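Local coordinates for protein dendroaspis polylepis MT9 (Dendroaspis polylepis, PDB 6R5M) that antagonizes the type 2 muscarinic acetylcholine receptor and, as a three-finger toxin of mamba venom, reverses agonist-induced relaxation of arteries, at residues T1-K9 / L14-C22. Sequence-based numbering, arbitrary orientation.
Sequences TICHIQISK and LKTCEENSC. With PGO (S-1,2-propanediol), chain F.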
ATOM      1  N   THR A   1       4.442  -7.565  -8.793  1.00 31.96           N
ATOM      2  CA  THR A   1       5.011  -6.255  -8.507  1.00 31.29           C
ATOM      3  C   THR A   1       5.594  -6.233  -7.086  1.00 34.10           C
ATOM      4  O   THR A   1       5.027  -6.838  -6.184  1.00 34.63           O
ATOM      5  CB  THR A   1       3.954  -5.158  -8.772  1.00 37.91           C
ATOM      6  OG1 THR A   1       3.430  -5.343 -10.085  1.00 39.71           O
ATOM      7  CG2 THR A   1       4.519  -3.742  -8.681  1.00 34.10           C
ATOM      8  N   ILE A   2       6.742  -5.572  -6.900  1.00 29.35           N
ATOM      9  CA  ILE A   2       7.362  -5.435  -5.577  1.00 28.05           C
ATOM     10  C   ILE A   2       6.712  -4.225  -4.894  1.00 29.31           C
ATOM     11  O   ILE A   2       6.766  -3.120  -5.429  1.00 28.84           O
ATOM     12  CB  ILE A   2       8.918  -5.343  -5.659  1.00 30.62           C
ATOM     13  CG1 ILE A   2       9.519  -6.674  -6.204  1.00 31.86           C
ATOM     14  CG2 ILE A   2       9.531  -4.965  -4.289  1.00 27.89           C
ATOM     15  CD1 ILE A   2      10.898  -6.560  -6.838  1.00 42.46           C
ATOM     16  N   CYS A   3       6.078  -4.437  -3.734  1.00 26.13           N
ATOM     17  CA  CYS A   3       5.368  -3.386  -3.004  1.00 25.05           C
ATOM     18  C   CYS A   3       5.912  -3.185  -1.602  1.00 27.45           C
ATOM     19  O   CYS A   3       6.238  -4.166  -0.922  1.00 26.96           O
ATOM     20  CB  CYS A   3       3.864  -3.676  -2.955  1.00 25.62           C
ATOM     21  SG  CYS A   3       3.091  -4.025  -4.559  1.00 29.73           S
ATOM     22  N   HIS A   4       5.894  -1.917  -1.128  1.00 22.92           N
ATOM     23  CA  HIS A   4       6.223  -1.565   0.266  1.00 22.20           C
ATOM     24  C   HIS A   4       5.107  -2.173   1.134  1.00 26.00           C
ATOM     25  O   HIS A   4       3.936  -2.135   0.737  1.00 23.58           O
ATOM     26  CB  HIS A   4       6.241  -0.031   0.467  1.00 21.60           C
ATOM     27  CG  HIS A   4       7.415   0.677  -0.146  1.00 24.04           C
ATOM     28  ND1 HIS A   4       8.652   0.723   0.497  1.00 25.54           N
ATOM     29  CD2 HIS A   4       7.488   1.410  -1.284  1.00 24.44           C
ATOM     30  CE1 HIS A   4       9.441   1.438  -0.298  1.00 24.15           C
ATOM     31  NE2 HIS A   4       8.783   1.881  -1.371  1.00 24.18           N
ATOM     32  N   ILE A   5       5.481  -2.825   2.254  1.00 23.82           N
ATOM     33  CA  ILE A   5       4.513  -3.426   3.171  1.00 24.78           C
ATOM     34  C   ILE A   5       4.574  -2.699   4.481  1.00 30.49           C
ATOM     35  O   ILE A   5       5.658  -2.418   4.982  1.00 31.28           O
ATOM     36  CB  ILE A   5       4.682  -4.970   3.363  1.00 28.80           C
ATOM     37  CG1 ILE A   5       4.578  -5.727   2.018  1.00 30.44           C
ATOM     38  CG2 ILE A   5       3.694  -5.550   4.406  1.00 30.08           C
ATOM     39  CD1 ILE A   5       3.175  -5.924   1.394  1.00 35.58           C
ATOM     40  N   GLN A   6       3.403  -2.431   5.056  1.00 28.72           N
ATOM     41  CA  GLN A   6       3.305  -1.783   6.357  1.00 29.25           C
ATOM     42  C   GLN A   6       3.343  -2.813   7.491  1.00 32.53           C
ATOM     43  O   GLN A   6       2.536  -3.739   7.521  1.00 30.24           O
ATOM     44  CB  GLN A   6       2.031  -0.922   6.430  1.00 30.73           C
ATOM     45  CG  GLN A   6       2.000   0.037   7.621  1.00 35.30           C
ATOM     46  CD  GLN A   6       2.943   1.227   7.508  1.00 45.34           C
ATOM     47  OE1 GLN A   6       3.516   1.531   6.454  1.00 35.28           O
ATOM     48  NE2 GLN A   6       3.115   1.935   8.612  1.00 41.37           N
ATOM     49  N   ILE A   7       4.335  -2.671   8.382  1.00 31.29           N
ATOM     50  CA  ILE A   7       4.568  -3.488   9.580  1.00 31.84           C
ATOM     51  C   ILE A   7       4.878  -2.497  10.711  1.00 37.37           C
ATOM     52  O   ILE A   7       5.783  -1.673  10.557  1.00 37.24           O
ATOM     53  CB  ILE A   7       5.719  -4.526   9.398  1.00 35.11           C
ATOM     54  CG1 ILE A   7       5.466  -5.455   8.179  1.00 35.71           C
ATOM     55  CG2 ILE A   7       5.914  -5.360  10.688  1.00 36.79           C
ATOM     56  CD1 ILE A   7       6.633  -6.360   7.770  1.00 41.31           C
ATOM     57  N   SER A   8       4.124  -2.562  11.827  1.00 34.62           N
ATOM     58  CA  SER A   8       4.308  -1.673  12.985  1.00 35.22           C
ATOM     59  C   SER A   8       5.736  -1.709  13.531  1.00 39.34           C
ATOM     60  O   SER A   8       6.284  -2.792  13.753  1.00 37.41           O
ATOM     61  CB  SER A   8       3.322  -2.008  14.099  1.00 37.68           C
ATOM     62  OG  SER A   8       1.982  -1.966  13.642  1.00 41.28           O
ATOM     63  N   LYS A   9       6.340  -0.510  13.691  1.00 37.35           N
ATOM     64  CA  LYS A   9       7.700  -0.273  14.192  1.00 37.73           C
ATOM     65  C   LYS A   9       8.814  -0.960  13.337  1.00 43.25           C
ATOM     66  O   LYS A   9       9.946  -1.110  13.809  1.00 43.72           O
ATOM     67  CB  LYS A   9       7.814  -0.643  15.688  1.00 40.68           C
ATOM     68  CG  LYS A   9       6.999   0.263  16.618  1.00 51.90           C
ATOM     69  CD  LYS A   9       7.389   0.076  18.082  1.00 59.39           C
ATOM     70  CE  LYS A   9       6.920   1.222  18.951  1.00 67.98           C
ATOM     71  NZ  LYS A   9       7.228   0.995  20.392  1.00 70.47           N
ATOM     72  N   LEU A  14       9.627  -4.970   1.976  1.00 27.11           N
ATOM     73  CA  LEU A  14       8.973  -5.075   0.674  1.00 27.35           C
ATOM     74  C   LEU A  14       8.497  -6.521   0.442  1.00 30.45           C
ATOM     75  O   LEU A  14       9.102  -7.456   0.958  1.00 29.94           O
ATOM     76  CB  LEU A  14       9.915  -4.655  -0.473  1.00 27.82           C
ATOM     77  CG  LEU A  14      10.711  -3.360  -0.327  1.00 33.09           C
ATOM     78  CD1 LEU A  14      11.922  -3.357  -1.258  1.00 34.17           C
ATOM     79  CD2 LEU A  14       9.875  -2.187  -0.638  1.00 34.40           C
ATOM     80  N   LYS A  15       7.422  -6.696  -0.334  1.00 27.96           N
ATOM     81  CA  LYS A  15       6.880  -8.013  -0.678  1.00 28.39           C
ATOM     82  C   LYS A  15       6.742  -8.139  -2.187  1.00 33.95           C
ATOM     83  O   LYS A  15       6.259  -7.209  -2.840  1.00 33.33           O
ATOM     84  CB  LYS A  15       5.524  -8.231   0.022  1.00 30.01           C
ATOM     85  CG  LYS A  15       4.789  -9.522  -0.308  1.00 40.40           C
ATOM     86  CD  LYS A  15       3.558  -9.713   0.567  1.00 47.68           C
ATOM     87  CE  LYS A  15       2.763 -10.923   0.132  1.00 58.65           C
ATOM     88  NZ  LYS A  15       1.494 -11.056   0.890  1.00 68.99           N
ATOM     89  N   THR A  16       7.176  -9.285  -2.737  1.00 32.26           N
ATOM     90  CA  THR A  16       7.031  -9.602  -4.159  1.00 32.61           C
ATOM     91  C   THR A  16       5.587 -10.117  -4.310  1.00 37.20           C
ATOM     92  O   THR A  16       5.277 -11.244  -3.897  1.00 36.90           O
ATOM     93  CB  THR A  16       8.118 -10.597  -4.611  1.00 41.91           C
ATOM     94  OG1 THR A  16       9.400 -10.109  -4.205  1.00 42.05           O
ATOM     95  CG2 THR A  16       8.108 -10.838  -6.116  1.00 43.52           C
ATOM     96  N   CYS A  17       4.700  -9.252  -4.824  1.00 34.32           N
ATOM     97  CA  CYS A  17       3.271  -9.550  -4.998  1.00 34.08           C
ATOM     98  C   CYS A  17       2.985 -10.257  -6.307  1.00 38.57           C
ATOM     99  O   CYS A  17       3.615  -9.954  -7.325  1.00 36.42           O
ATOM    100  CB  CYS A  17       2.420  -8.285  -4.876  1.00 34.36           C
ATOM    101  SG  CYS A  17       2.869  -7.204  -3.494  1.00 38.32           S
ATOM    102  N   GLU A  18       1.973 -11.155  -6.287  1.00 37.74           N
ATOM    103  CA  GLU A  18       1.449 -11.849  -7.462  1.00 39.01           C
ATOM    104  C   GLU A  18       0.629 -10.832  -8.259  1.00 43.20           C
ATOM    105  O   GLU A  18       0.552 -10.926  -9.484  1.00 42.87           O
ATOM    106  CB  GLU A  18       0.540 -13.013  -7.036  1.00 41.02           C
ATOM    107  CG  GLU A  18       1.287 -14.295  -6.707  1.00 56.84           C
ATOM    108  CD  GLU A  18       0.455 -15.287  -5.922  1.00 90.53           C
ATOM    109  OE1 GLU A  18      -0.439 -15.923  -6.525  1.00 93.89           O
ATOM    110  OE2 GLU A  18       0.691 -15.424  -4.698  1.00 87.65           O
ATOM    111  N   GLU A  19       0.021  -9.853  -7.540  1.00 39.70           N
ATOM    112  CA  GLU A  19      -0.780  -8.759  -8.095  1.00 38.75           C
ATOM    113  C   GLU A  19       0.109  -7.779  -8.853  1.00 41.19           C
ATOM    114  O   GLU A  19       1.272  -7.586  -8.502  1.00 38.63           O
ATOM    115  CB  GLU A  19      -1.537  -7.988  -6.989  1.00 39.69           C
ATOM    116  CG  GLU A  19      -2.558  -8.803  -6.208  1.00 45.45           C
ATOM    117  CD  GLU A  19      -2.045  -9.465  -4.940  1.00 59.24           C
ATOM    118  OE1 GLU A  19      -0.811  -9.593  -4.772  1.00 54.10           O
ATOM    119  OE2 GLU A  19      -2.887  -9.867  -4.107  1.00 54.85           O
ATOM    120  N   ASN A  20      -0.475  -7.129  -9.866  1.00 38.85           N
ATOM    121  CA  ASN A  20       0.176  -6.118 -10.678  1.00 38.14           C
ATOM    122  C   ASN A  20       0.227  -4.765  -9.944  1.00 39.04           C
ATOM    123  O   ASN A  20       1.095  -3.942 -10.242  1.00 38.08           O
ATOM    124  CB  ASN A  20      -0.575  -5.974 -11.990  1.00 42.31           C
ATOM    125  CG  ASN A  20       0.158  -5.194 -13.030  1.00 76.25           C
ATOM    126  OD1 ASN A  20       1.355  -5.385 -13.293  1.00 72.76           O
ATOM    127  ND2 ASN A  20      -0.571  -4.316 -13.669  1.00 71.58           N
ATOM    128  N   SER A  21      -0.674  -4.548  -8.963  1.00 33.91           N
ATOM    129  CA  SER A  21      -0.759  -3.290  -8.225  1.00 32.98           C
ATOM    130  C   SER A  21      -0.266  -3.323  -6.773  1.00 33.53           C
ATOM    131  O   SER A  21      -0.174  -4.377  -6.141  1.00 32.83           O
ATOM    132  CB  SER A  21      -2.182  -2.736  -8.259  1.00 36.48           C
ATOM    133  OG  SER A  21      -2.698  -2.618  -9.573  1.00 45.89           O
ATOM    134  N   CYS A  22       0.071  -2.132  -6.282  1.00 28.23           N
ATOM    135  CA  CYS A  22       0.476  -1.814  -4.914  1.00 27.50           C
ATOM    136  C   CYS A  22      -0.538  -0.789  -4.429  1.00 30.85           C
ATOM    137  O   CYS A  22      -1.142  -0.080  -5.245  1.00 31.56           O
ATOM    138  CB  CYS A  22       1.884  -1.225  -4.867  1.00 26.63           C
ATOM    139  SG  CYS A  22       3.183  -2.266  -5.570  1.00 30.12           S
TER
HETATM  140  C1  PGO F 103      -4.359  -6.070  -8.461  1.00 56.47           C
HETATM  141  C2  PGO F 103      -4.539  -6.423  -9.921  1.00 56.49           C
HETATM  142  C3  PGO F 103      -3.742  -7.636 -10.300  1.00 56.00           C
HETATM  143  O1  PGO F 103      -5.426  -6.581  -7.666  1.00 56.54           O
HETATM  144  O2  PGO F 103      -4.150  -5.318 -10.728  1.00 57.51           O
HETATM  145  O   HOH W   1       2.989  -7.761 -11.744  1.00 60.48           O
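Leu14 lays its CD2 methyl over one face of the His4 imidazole, 3.7 Å from the ring centroid and displaced toward the ND1 side of the rim. The two side chains run alongside each other on the face of the hairpin that also carries Ile2 and Thr16; there Ile2 turns its CG2 branch to Leu14 CB (3.8 Å), because chi1 of -65° sends CG1 the other way, beside the backbone N and near Thr16 OG1. Beneath this row, Cys3 and Lys15 form the hydrogen-bonded pair of the antiparallel strands 2-4 and 14-16, the nearly straight bond from Cys3 N to Lys15 O (171°) being answered by Lys15 N to Cys3 O. On the reverse face Ile5 crosses Lys15, and its CG1 is pressed unusually close to Lys15 CB at 3.3 Å. Cys3 SG points to the same face and closes the disulfide with Cys22 SG, while Cys17 SG, itself bonded to Cys36, lies 3.4 Å from Cys3 SG. The backbone pairing continues to the chain start, where Thr1 and Cys17 exchange N-H...O bonds in both directions; Thr1 N also donates to Glu19 O, and Thr1 OG1 donates to Asn20 O at 2.7 Å, approaching from above the carbonyl plane; a water bridges the same hydroxyl to Asn20 OD1. The contact thus builds the base of the first finger of the three-finger fold, where two carbonyls grip the N-terminal amine, probably stabilising its positive charge, and clustered disulfides fasten the hairpin to the strands of the larger sheet.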